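Long-range contacts in short-chain type dehydrogenase/reductase (Mycobacterium ulcerans, PDB 3SVT), which probably works as an NAD(P)-dependent oxidoreductase of the short-chain dehydrogenase/reductase family, its substrate not established: residues 91-95 with 138-143; 188-192 with 237-243. All coordinates share one frame; numbering follows the deposited sequence.

Contact 1 (91-95 with 138-143); sequences RLHGV and MVRGGG
R91 leaves the backbone with CG turned away from its own N (chi1 -156°) and runs extended as far as NE, which lays the guanidinium against the glycine turn 141-143. G141 O sits 2.9 Å above the guanidinium plane, over its centre, and is 3.0 Å from R91 NE; the N-H bonds do not aim at it, so this is a carbonyl resting on a cationic face rather than a hydrogen bond. H93 NE2 lies over the opposite face, offset toward the rim, while G143 O is near the plane at the edge. In that same plane, water 1 accepts from R91 NE. The water lies within donating distance of L92 O (2.8 Å) and G143 O (2.7 Å), sharing its protons among more acceptors than it can serve at once.

Deeper in, M138 is bent at chi3 (-54°). Its CG presses on L92 O at 3.1 Å, SD rests on G94 CA at 3.8 Å, and CE ends near V95 CG2. L92 turns its side chain onto V85 and T86 of helix 75-89, whereas H93 takes the backbone N of T13 with ND1.

The turn is a Schellman motif: G143 N bonds back to M138 O, G142 N to V139 O, and G142 has positive phi. The backbone angles of G142 and G143 both call for glycine. This is the beta-alpha-beta crossover of a Rossmann fold, where strand 94-97 leads into helix 113-140 and the capped helix end turns into the neighbouring parallel strand 144-149.

Contact 2 (188-192 with 237-243); sequences RVNSI and LLSDAAS
The guanidinium of R188 meets the end of helix 227-238 edge-on and the chain that follows it face-on. At its edge, NH1 and NH2 both donate to the single atom L237 O, each at 3.0 Å, with N-H...O angles of 141° and 143°; NH1 lies in the carbonyl plane, NH2 is tilted from it. Over one face lies the peptide between A242 and S243, A242 C being 3.7 Å above the plane. A242 O is close to NH1, but too badly angled for a bond. A bend at chi3 of R188 (-74°) swings the guanidinium round to the helix end while R188 CD stays 3.4 Å from S243 O.

Farther along the strand the contact turns apolar. L237 CD1 fits against N190 CB and, at 3.9 Å, against I192 CG1; the leucine and isoleucine side chains lie alongside one another, pointing opposite ways, and the asparagine crosses the leucine at a slant. The amide of N190 looks elsewhere, OD1 to Q248 N and ND2 to V245 O.

Past the helix, S239 OG, hydrogen-bonded to F236 O in the last helical turn, also accepts from A241 N at 3.1 Å, an ST turn. Water 2, in the guanidinium plane, accepts from R188 NH2 and donates to L238 O and D240 OD1. L221 of the third subunit packs on R188, and D240 also pairs with R12.

L237 O, which S145 OG reaches as well, thus has a cation opposite the C-terminal end of a helix, where the dipole should favour positive charge. The buried arginine is met mainly by backbone carbonyls, V245 O included, while D240 is linked through water 2 and probably adds longer-range stabilisation.

Contact 1 closes before contact 2 opens along the chain, and their centres lie about 13 Å apart on the same side of the molecule's centre. Both reach one parallel sheet: strand 94-97 belongs to contact 1, strand 187-198 to contact 2, and strand 144-149 runs between them, paired with each. Helix 113-140 ends at contact 1 and helix 227-238 at contact 2. The two sites touch, L238 CD2 packing 3.9 Å from V95 O and close to G94 CA. M138 reaches V187, at the start of the second strand. Helix ends and strand starts thus gather along one border of the Rossmann-type sheet, probably remote from the dinucleotide, which this family binds at the C-terminal strand ends.

Contact 1 (91-95 with 138-143)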
ATOM      1  N   ARG B  91      34.029  10.054 -10.600  1.00 36.48           N
ATOM      2  CA  ARG B  91      32.678   9.521 -10.712  1.00 35.69           C
ATOM      3  C   ARG B  91      32.132   9.123  -9.359  1.00 33.69           C
ATOM      4  O   ARG B  91      32.877   8.651  -8.526  1.00 33.77           O
ATOM      5  CB  ARG B  91      32.660   8.308 -11.639  1.00 37.03           C
ATOM      6  CG  ARG B  91      31.291   8.061 -12.262  1.00 38.11           C
ATOM      7  CD  ARG B  91      31.283   6.895 -13.250  1.00 41.46           C
ATOM      8  NE  ARG B  91      29.970   6.248 -13.330  1.00 42.71           N
ATOM      9  CZ  ARG B  91      29.676   5.211 -14.114  1.00 46.10           C
ATOM     10  NH1 ARG B  91      30.591   4.701 -14.937  1.00 47.95           N
ATOM     11  NH2 ARG B  91      28.450   4.694 -14.094  1.00 45.80           N
ATOM     12  N   LEU B  92      30.832   9.318  -9.148  1.00 32.08           N
ATOM     13  CA  LEU B  92      30.158   8.913  -7.909  1.00 30.77           C
ATOM     14  C   LEU B  92      29.205   7.788  -8.274  1.00 30.28           C
ATOM     15  O   LEU B  92      28.247   7.999  -9.013  1.00 30.52           O
ATOM     16  CB  LEU B  92      29.406  10.079  -7.255  1.00 29.47           C
ATOM     17  CG  LEU B  92      28.548   9.745  -6.019  1.00 29.74           C
ATOM     18  CD1 LEU B  92      29.409   9.317  -4.835  1.00 24.79           C
ATOM     19  CD2 LEU B  92      27.683  10.925  -5.625  1.00 29.10           C
ATOM     20  N   HIS B  93      29.495   6.591  -7.771  1.00 30.13           N
ATOM     21  CA  HIS B  93      28.751   5.389  -8.123  1.00 30.12           C
ATOM     22  C   HIS B  93      27.481   5.231  -7.298  1.00 28.83           C
ATOM     23  O   HIS B  93      26.539   4.568  -7.717  1.00 29.43           O
ATOM     24  CB  HIS B  93      29.641   4.158  -7.975  1.00 31.14           C
ATOM     25  CG  HIS B  93      30.718   4.098  -9.004  1.00 32.60           C
ATOM     26  ND1 HIS B  93      31.941   4.714  -8.838  1.00 33.38           N
ATOM     27  CD2 HIS B  93      30.722   3.577 -10.255  1.00 33.70           C
ATOM     28  CE1 HIS B  93      32.674   4.525  -9.923  1.00 34.29           C
ATOM     29  NE2 HIS B  93      31.956   3.840 -10.797  1.00 34.45           N
ATOM     30  N   GLY B  94      27.441   5.811  -6.118  1.00 27.87           N
ATOM     31  CA  GLY B  94      26.237   5.647  -5.324  1.00 27.10           C
ATOM     32  C   GLY B  94      26.267   6.370  -4.014  1.00 25.94           C
ATOM     33  O   GLY B  94      27.286   6.936  -3.628  1.00 25.98           O
ATOM     34  N   VAL B  95      25.133   6.299  -3.328  1.00 24.86           N
ATOM     35  CA  VAL B  95      24.945   6.991  -2.075  1.00 24.88           C
ATOM     36  C   VAL B  95      24.107   6.113  -1.201  1.00 24.38           C
ATOM     37  O   VAL B  95      23.159   5.496  -1.675  1.00 25.70           O
ATOM     38  CB  VAL B  95      24.160   8.350  -2.268  1.00 24.70           C
ATOM     39  CG1 VAL B  95      23.858   9.007  -0.935  1.00 23.39           C
ATOM     40  CG2 VAL B  95      24.937   9.296  -3.139  1.00 24.17           C
ATOM     41  N   MET B 138      25.605  11.614 -10.500  1.00 30.13           N
ATOM     42  CA  MET B 138      25.324  10.248 -10.948  1.00 30.60           C
ATOM     43  C   MET B 138      24.712  10.239 -12.348  1.00 30.62           C
ATOM     44  O   MET B 138      25.040   9.366 -13.160  1.00 31.68           O
ATOM     45  CB  MET B 138      24.451   9.470  -9.944  1.00 30.04           C
ATOM     46  CG  MET B 138      25.265   8.819  -8.835  1.00 31.42           C
ATOM     47  SD  MET B 138      24.298   8.022  -7.513  1.00 33.77           S
ATOM     48  CE  MET B 138      23.257   9.395  -7.050  1.00 32.26           C
ATOM     49  N   VAL B 139      23.854  11.211 -12.651  1.00 30.20           N
ATOM     50  CA  VAL B 139      23.338  11.346 -14.007  1.00 30.14           C
ATOM     51  C   VAL B 139      24.477  11.649 -14.996  1.00 31.12           C
ATOM     52  O   VAL B 139      24.621  10.978 -16.017  1.00 30.71           O
ATOM     53  CB  VAL B 139      22.235  12.436 -14.104  1.00 29.80           C
ATOM     54  CG1 VAL B 139      21.873  12.708 -15.562  1.00 30.59           C
ATOM     55  CG2 VAL B 139      20.970  12.017 -13.315  1.00 28.50           C
ATOM     56  N   ARG B 140      25.293  12.650 -14.692  1.00 32.52           N
ATOM     57  CA  ARG B 140      26.462  12.956 -15.541  1.00 34.33           C
ATOM     58  C   ARG B 140      27.417  11.770 -15.709  1.00 34.60           C
ATOM     59  O   ARG B 140      28.031  11.607 -16.760  1.00 35.08           O
ATOM     60  CB  ARG B 140      27.260  14.139 -14.984  1.00 35.77           C
ATOM     61  CG  ARG B 140      26.449  15.394 -14.766  1.00 39.34           C
ATOM     62  CD  ARG B 140      27.190  16.659 -15.137  1.00 46.13           C
ATOM     63  NE  ARG B 140      26.646  17.803 -14.399  1.00 50.82           N
ATOM     64  CZ  ARG B 140      27.195  18.352 -13.310  1.00 53.74           C
ATOM     65  NH1 ARG B 140      26.587  19.374 -12.720  1.00 55.48           N
ATOM     66  NH2 ARG B 140      28.337  17.899 -12.800  1.00 54.66           N
ATOM     67  N   GLY B 141      27.556  10.953 -14.670  1.00 34.24           N
ATOM     68  CA  GLY B 141      28.429   9.783 -14.724  1.00 34.12           C
ATOM     69  C   GLY B 141      27.890   8.595 -15.495  1.00 34.27           C
ATOM     70  O   GLY B 141      28.600   7.609 -15.659  1.00 35.93           O
ATOM     71  N   GLY B 142      26.648   8.662 -15.967  1.00 32.87           N
ATOM     72  CA  GLY B 142      26.069   7.579 -16.754  1.00 32.30           C
ATOM     73  C   GLY B 142      25.256   6.570 -15.953  1.00 31.23           C
ATOM     74  O   GLY B 142      24.883   5.511 -16.465  1.00 31.13           O
ATOM     75  N   GLY B 143      24.966   6.891 -14.690  1.00 29.76           N
ATOM     76  CA  GLY B 143      24.158   6.029 -13.851  1.00 28.15           C
ATOM     77  C   GLY B 143      24.727   5.834 -12.464  1.00 27.63           C
ATOM     78  O   GLY B 143      25.858   6.225 -12.170  1.00 27.09           O
TER
HETATM   79  O   HOH W   1      27.884   7.957 -11.828  1.00 20.93           O

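Contact 2 (188-192 with 237-243)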
ATOM      1  N   ARG B 188      19.140   4.575 -10.186  1.00 24.66           N
ATOM      2  CA  ARG B 188      18.141   3.852  -9.410  1.00 23.20           C
ATOM      3  C   ARG B 188      18.028   4.487  -8.030  1.00 23.10           C
ATOM      4  O   ARG B 188      19.020   4.939  -7.459  1.00 22.87           O
ATOM      5  CB  ARG B 188      18.526   2.374  -9.304  1.00 23.52           C
ATOM      6  CG  ARG B 188      18.864   1.788 -10.687  1.00 24.66           C
ATOM      7  CD  ARG B 188      19.178   0.329 -10.655  1.00 27.18           C
ATOM      8  NE  ARG B 188      20.492   0.000 -10.089  1.00 24.79           N
ATOM      9  CZ  ARG B 188      20.707  -0.449  -8.857  1.00 27.39           C
ATOM     10  NH1 ARG B 188      19.696  -0.581  -7.969  1.00 24.88           N
ATOM     11  NH2 ARG B 188      21.960  -0.769  -8.496  1.00 26.44           N
ATOM     12  N   VAL B 189      16.813   4.555  -7.513  1.00 22.49           N
ATOM     13  CA  VAL B 189      16.589   5.139  -6.196  1.00 22.75           C
ATOM     14  C   VAL B 189      15.635   4.233  -5.429  1.00 22.28           C
ATOM     15  O   VAL B 189      14.557   3.893  -5.930  1.00 22.29           O
ATOM     16  CB  VAL B 189      16.014   6.596  -6.260  1.00 22.37           C
ATOM     17  CG1 VAL B 189      15.987   7.234  -4.841  1.00 21.97           C
ATOM     18  CG2 VAL B 189      16.800   7.457  -7.246  1.00 22.23           C
ATOM     19  N   ASN B 190      16.043   3.832  -4.230  1.00 22.34           N
ATOM     20  CA  ASN B 190      15.271   2.916  -3.404  1.00 21.84           C
ATOM     21  C   ASN B 190      15.343   3.333  -1.937  1.00 22.60           C
ATOM     22  O   ASN B 190      16.271   4.045  -1.527  1.00 23.65           O
ATOM     23  CB  ASN B 190      15.793   1.466  -3.546  1.00 22.13           C
ATOM     24  CG  ASN B 190      15.662   0.906  -4.956  1.00 21.15           C
ATOM     25  OD1 ASN B 190      14.572   0.567  -5.383  1.00 22.25           O
ATOM     26  ND2 ASN B 190      16.782   0.771  -5.664  1.00 19.63           N
ATOM     27  N   SER B 191      14.370   2.877  -1.149  1.00 22.23           N
ATOM     28  CA  SER B 191      14.351   3.107   0.301  1.00 22.06           C
ATOM     29  C   SER B 191      14.423   1.773   1.061  1.00 21.57           C
ATOM     30  O   SER B 191      13.815   0.780   0.666  1.00 21.67           O
ATOM     31  CB  SER B 191      13.103   3.872   0.728  1.00 22.53           C
ATOM     32  OG  SER B 191      13.023   3.912   2.145  1.00 24.56           O
ATOM     33  N   ILE B 192      15.179   1.774   2.157  1.00 21.61           N
ATOM     34  CA  ILE B 192      15.151   0.726   3.142  1.00 21.00           C
ATOM     35  C   ILE B 192      14.487   1.232   4.436  1.00 22.75           C
ATOM     36  O   ILE B 192      14.904   2.264   4.965  1.00 22.88           O
ATOM     37  CB  ILE B 192      16.577   0.224   3.481  1.00 21.37           C
ATOM     38  CG1 ILE B 192      17.299  -0.264   2.208  1.00 21.56           C
ATOM     39  CG2 ILE B 192      16.528  -0.872   4.531  1.00 20.40           C
ATOM     40  CD1 ILE B 192      18.760  -0.477   2.401  1.00 20.65           C
ATOM     41  N   LEU B 237      21.432  -3.458  -2.920  1.00 23.43           N
ATOM     42  CA  LEU B 237      20.783  -2.463  -3.780  1.00 22.93           C
ATOM     43  C   LEU B 237      21.780  -1.545  -4.538  1.00 23.04           C
ATOM     44  O   LEU B 237      21.446  -1.052  -5.600  1.00 21.66           O
ATOM     45  CB  LEU B 237      19.815  -1.609  -3.006  1.00 22.57           C
ATOM     46  CG  LEU B 237      18.562  -2.278  -2.470  1.00 23.90           C
ATOM     47  CD1 LEU B 237      17.867  -1.306  -1.533  1.00 22.27           C
ATOM     48  CD2 LEU B 237      17.621  -2.736  -3.618  1.00 21.43           C
ATOM     49  N   LEU B 238      22.978  -1.306  -3.975  1.00 23.55           N
ATOM     50  CA  LEU B 238      24.016  -0.548  -4.698  1.00 24.24           C
ATOM     51  C   LEU B 238      24.623  -1.343  -5.851  1.00 24.52           C
ATOM     52  O   LEU B 238      25.142  -0.749  -6.787  1.00 24.92           O
ATOM     53  CB  LEU B 238      25.146  -0.101  -3.766  1.00 24.23           C
ATOM     54  CG  LEU B 238      24.831   0.940  -2.702  1.00 24.98           C
ATOM     55  CD1 LEU B 238      25.946   0.994  -1.652  1.00 21.74           C
ATOM     56  CD2 LEU B 238      24.552   2.304  -3.351  1.00 23.53           C
ATOM     57  N   SER B 239      24.600  -2.674  -5.740  1.00 24.44           N
ATOM     58  CA  SER B 239      25.321  -3.556  -6.635  1.00 24.93           C
ATOM     59  C   SER B 239      24.582  -3.749  -7.944  1.00 25.88           C
ATOM     60  O   SER B 239      23.359  -3.490  -8.056  1.00 25.12           O
ATOM     61  CB  SER B 239      25.539  -4.934  -5.994  1.00 25.41           C
ATOM     62  OG  SER B 239      24.377  -5.755  -6.166  1.00 26.21           O
ATOM     63  N   ASP B 240      25.319  -4.271  -8.922  1.00 26.20           N
ATOM     64  CA  ASP B 240      24.762  -4.553 -10.229  1.00 27.05           C
ATOM     65  C   ASP B 240      23.766  -5.718 -10.216  1.00 26.57           C
ATOM     66  O   ASP B 240      22.999  -5.885 -11.161  1.00 25.71           O
ATOM     67  CB  ASP B 240      25.878  -4.866 -11.223  1.00 28.14           C
ATOM     68  CG  ASP B 240      26.816  -3.679 -11.456  1.00 29.71           C
ATOM     69  OD1 ASP B 240      26.492  -2.531 -11.065  1.00 31.31           O
ATOM     70  OD2 ASP B 240      27.882  -3.906 -12.054  1.00 34.35           O
ATOM     71  N   ALA B 241      23.762  -6.497  -9.139  1.00 26.23           N
ATOM     72  CA  ALA B 241      22.795  -7.566  -8.970  1.00 26.36           C
ATOM     73  C   ALA B 241      21.372  -7.034  -8.761  1.00 25.84           C
ATOM     74  O   ALA B 241      20.415  -7.811  -8.829  1.00 25.89           O
ATOM     75  CB  ALA B 241      23.205  -8.506  -7.811  1.00 26.04           C
ATOM     76  N   ALA B 242      21.235  -5.722  -8.502  1.00 25.57           N
ATOM     77  CA  ALA B 242      19.913  -5.057  -8.373  1.00 24.95           C
ATOM     78  C   ALA B 242      19.662  -4.013  -9.466  1.00 24.21           C
ATOM     79  O   ALA B 242      18.865  -3.098  -9.274  1.00 22.66           O
ATOM     80  CB  ALA B 242      19.777  -4.401  -6.966  1.00 24.41           C
ATOM     81  N   SER B 243      20.336  -4.162 -10.611  1.00 24.22           N
ATOM     82  CA  SER B 243      20.328  -3.139 -11.677  1.00 24.18           C
ATOM     83  C   SER B 243      18.958  -2.912 -12.357  1.00 24.08           C
ATOM     84  O   SER B 243      18.780  -1.956 -13.131  1.00 24.90           O
ATOM     85  CB  SER B 243      21.386  -3.480 -12.736  1.00 24.52           C
ATOM     86  OG  SER B 243      21.085  -4.713 -13.363  1.00 24.21           O
TER
HETATM   87  O   HOH W   2      24.708  -1.025  -9.663  1.00 19.64           O